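Local coordinates for protein vibralactone Cyclase (Boreostereum vibrans, PDB 6KD0) that probably catalyses the cyclization that forms the fused bicyclic beta-lactone of vibralactone, using an alpha/beta-hydrolase fold, at residues G104-G109 with P257-L262. Residues are numbered along the deposited sequence; the frame is centred on the assembly and turned at random.
Sequences GGWAIG and PSFSPL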
loop_
_atom_site.group_PDB
_atom_site.type_symbol
_atom_site.label_atom_id
_atom_site.label_comp_id
_atom_site.label_asym_id
_atom_site.label_seq_id
_atom_site.Cartn_x
_atom_site.Cartn_y
_atom_site.Cartn_z
ATOM N N GLY A 104 2.290 -4.945 -5.901
ATOM C CA GLY A 104 2.779 -5.874 -6.898
ATOM C C GLY A 104 2.949 -7.302 -6.432
ATOM O O GLY A 104 3.720 -8.043 -7.054
ATOM N N GLY A 105 2.254 -7.709 -5.362
ATOM C CA GLY A 105 2.345 -9.095 -4.909
ATOM C C GLY A 105 3.721 -9.502 -4.413
ATOM O O GLY A 105 4.006 -10.706 -4.323
ATOM N N TRP A 106 4.579 -8.519 -4.084
ATOM C CA TRP A 106 5.989 -8.647 -3.688
ATOM C C TRP A 106 6.917 -8.976 -4.854
ATOM O O TRP A 106 8.144 -8.910 -4.698
ATOM C CB TRP A 106 6.206 -9.689 -2.590
ATOM C CG TRP A 106 5.402 -9.472 -1.356
ATOM C CD1 TRP A 106 5.482 -8.398 -0.487
ATOM C CD2 TRP A 106 4.412 -10.355 -0.816
ATOM N NE1 TRP A 106 4.572 -8.561 0.545
ATOM C CE2 TRP A 106 3.916 -9.758 0.372
ATOM C CE3 TRP A 106 3.889 -11.593 -1.223
ATOM C CZ2 TRP A 106 2.920 -10.354 1.148
ATOM C CZ3 TRP A 106 2.900 -12.186 -0.447
ATOM C CH2 TRP A 106 2.423 -11.560 0.725
ATOM N N ALA A 107 6.347 -9.303 -6.023
ATOM C CA ALA A 107 7.089 -9.819 -7.164
ATOM C C ALA A 107 7.137 -8.862 -8.346
ATOM O O ALA A 107 7.859 -9.133 -9.309
ATOM C CB ALA A 107 6.485 -11.159 -7.625
ATOM N N ILE A 108 6.385 -7.762 -8.309
ATOM C CA ILE A 108 6.267 -6.846 -9.433
ATOM C C ILE A 108 6.405 -5.420 -8.916
ATOM O O ILE A 108 5.946 -5.116 -7.811
ATOM C CB ILE A 108 4.908 -7.028 -10.138
ATOM C CG1 ILE A 108 4.691 -8.485 -10.554
ATOM C CG2 ILE A 108 4.749 -6.041 -11.309
ATOM C CD1 ILE A 108 3.223 -8.808 -10.894
ATOM N N GLY A 109 7.044 -4.561 -9.702
ATOM C CA GLY A 109 6.796 -3.135 -9.632
ATOM C C GLY A 109 7.993 -2.337 -9.164
ATOM O O GLY A 109 9.034 -2.871 -8.776
ATOM N N PRO A 257 6.383 -12.627 12.173
ATOM C CA PRO A 257 5.767 -11.333 11.831
ATOM C C PRO A 257 6.461 -10.603 10.691
ATOM O O PRO A 257 5.823 -9.752 10.055
ATOM C CB PRO A 257 5.861 -10.531 13.141
ATOM C CG PRO A 257 6.047 -11.540 14.225
ATOM C CD PRO A 257 6.777 -12.708 13.592
ATOM N N SER A 258 7.741 -10.894 10.422
ATOM C CA SER A 258 8.425 -10.273 9.288
ATOM C C SER A 258 7.824 -10.686 7.952
ATOM O O SER A 258 8.145 -10.065 6.931
ATOM C CB SER A 258 9.926 -10.577 9.299
ATOM O OG SER A 258 10.221 -11.917 8.905
ATOM N N PHE A 259 6.973 -11.716 7.929
ATOM C CA PHE A 259 6.161 -12.019 6.756
ATOM C C PHE A 259 4.676 -11.769 6.979
ATOM O O PHE A 259 4.009 -11.194 6.111
ATOM C CB PHE A 259 6.368 -13.473 6.295
ATOM C CG PHE A 259 5.606 -13.799 5.037
ATOM C CD1 PHE A 259 6.119 -13.460 3.797
ATOM C CD2 PHE A 259 4.354 -14.393 5.098
ATOM C CE1 PHE A 259 5.407 -13.733 2.633
ATOM C CE2 PHE A 259 3.634 -14.654 3.942
ATOM C CZ PHE A 259 4.162 -14.327 2.709
ATOM N N SER A 260 4.143 -12.179 8.132
ATOM C CA SER A 260 2.721 -12.131 8.459
ATOM C C SER A 260 2.509 -11.076 9.530
ATOM O O SER A 260 2.553 -11.397 10.728
ATOM C CB SER A 260 2.244 -13.494 8.963
ATOM O OG SER A 260 2.383 -14.476 7.969
ATOM N N PRO A 261 2.254 -9.818 9.164
ATOM C CA PRO A 261 2.158 -8.762 10.187
ATOM C C PRO A 261 1.009 -8.947 11.166
ATOM O O PRO A 261 1.056 -8.362 12.254
ATOM C CB PRO A 261 1.986 -7.482 9.357
ATOM C CG PRO A 261 1.473 -7.960 8.016
ATOM C CD PRO A 261 2.165 -9.274 7.798
ATOM N N LEU A 262 -0.038 -9.696 10.792
ATOM C CA LEU A 262 -1.096 -10.067 11.726
ATOM C C LEU A 262 -0.543 -10.675 13.010
ATOM O O LEU A 262 -1.153 -10.527 14.079
ATOM C CB LEU A 262 -2.051 -11.063 11.063
ATOM C CG LEU A 262 -3.345 -11.411 11.797
ATOM C CD1 LEU A 262 -4.351 -10.264 11.636
ATOM C CD2 LEU A 262 -3.927 -12.714 11.262
#
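The indole NE1 of Trp-106 donates a hydrogen bond to OD1 of Asn-181, which helps set the rotation of the ring while its far, six-membered end reaches Phe-259. Here the contact is purely apolar and small, burying 85 Å² in all. Trp-106 CH2 lies 3.8 Å from Phe-259 CZ, and Trp-106 CZ3 is 4.0 Å from the same CZ atom. Phe-259 CE1 sits over one face of the indole, displaced toward its rim. The six-membered rings meet obliquely, with centroids 5.2 Å apart and planes inclined at 46°.

The CA atoms of Trp-106 and Phe-259 are 11.0 Å apart, so contact is made through the ends of the side chains. Trp-106 heads for the other segment from its CB on, whereas Phe-259 gets there by its ring end, with CG anti to its own nitrogen (chi1 -177°), crossing the indole's line of approach at about a right angle. Trp-106 projects from a tight turn in which Gly-104 O accepts a bond from Ala-107 N at 3.1 Å and a weak one from Ile-108 N.

The Gly-Gly-Trp sequence after strand 97-101 is consistent with the glycine-rich oxyanion-hole loop of related hydrolases. Helix 178-192, which follows the presumed nucleophile elbow, supplies Asn-181, and the Trp-106 side chain packs on its Ala-178 and Leu-182. The side chains of both Trp-106 and Phe-259 touch Asn-246 and Ala-249 of helix 239-249, so the buried pair joins the loop before helix 115-125 to the one leading into strand 273-278.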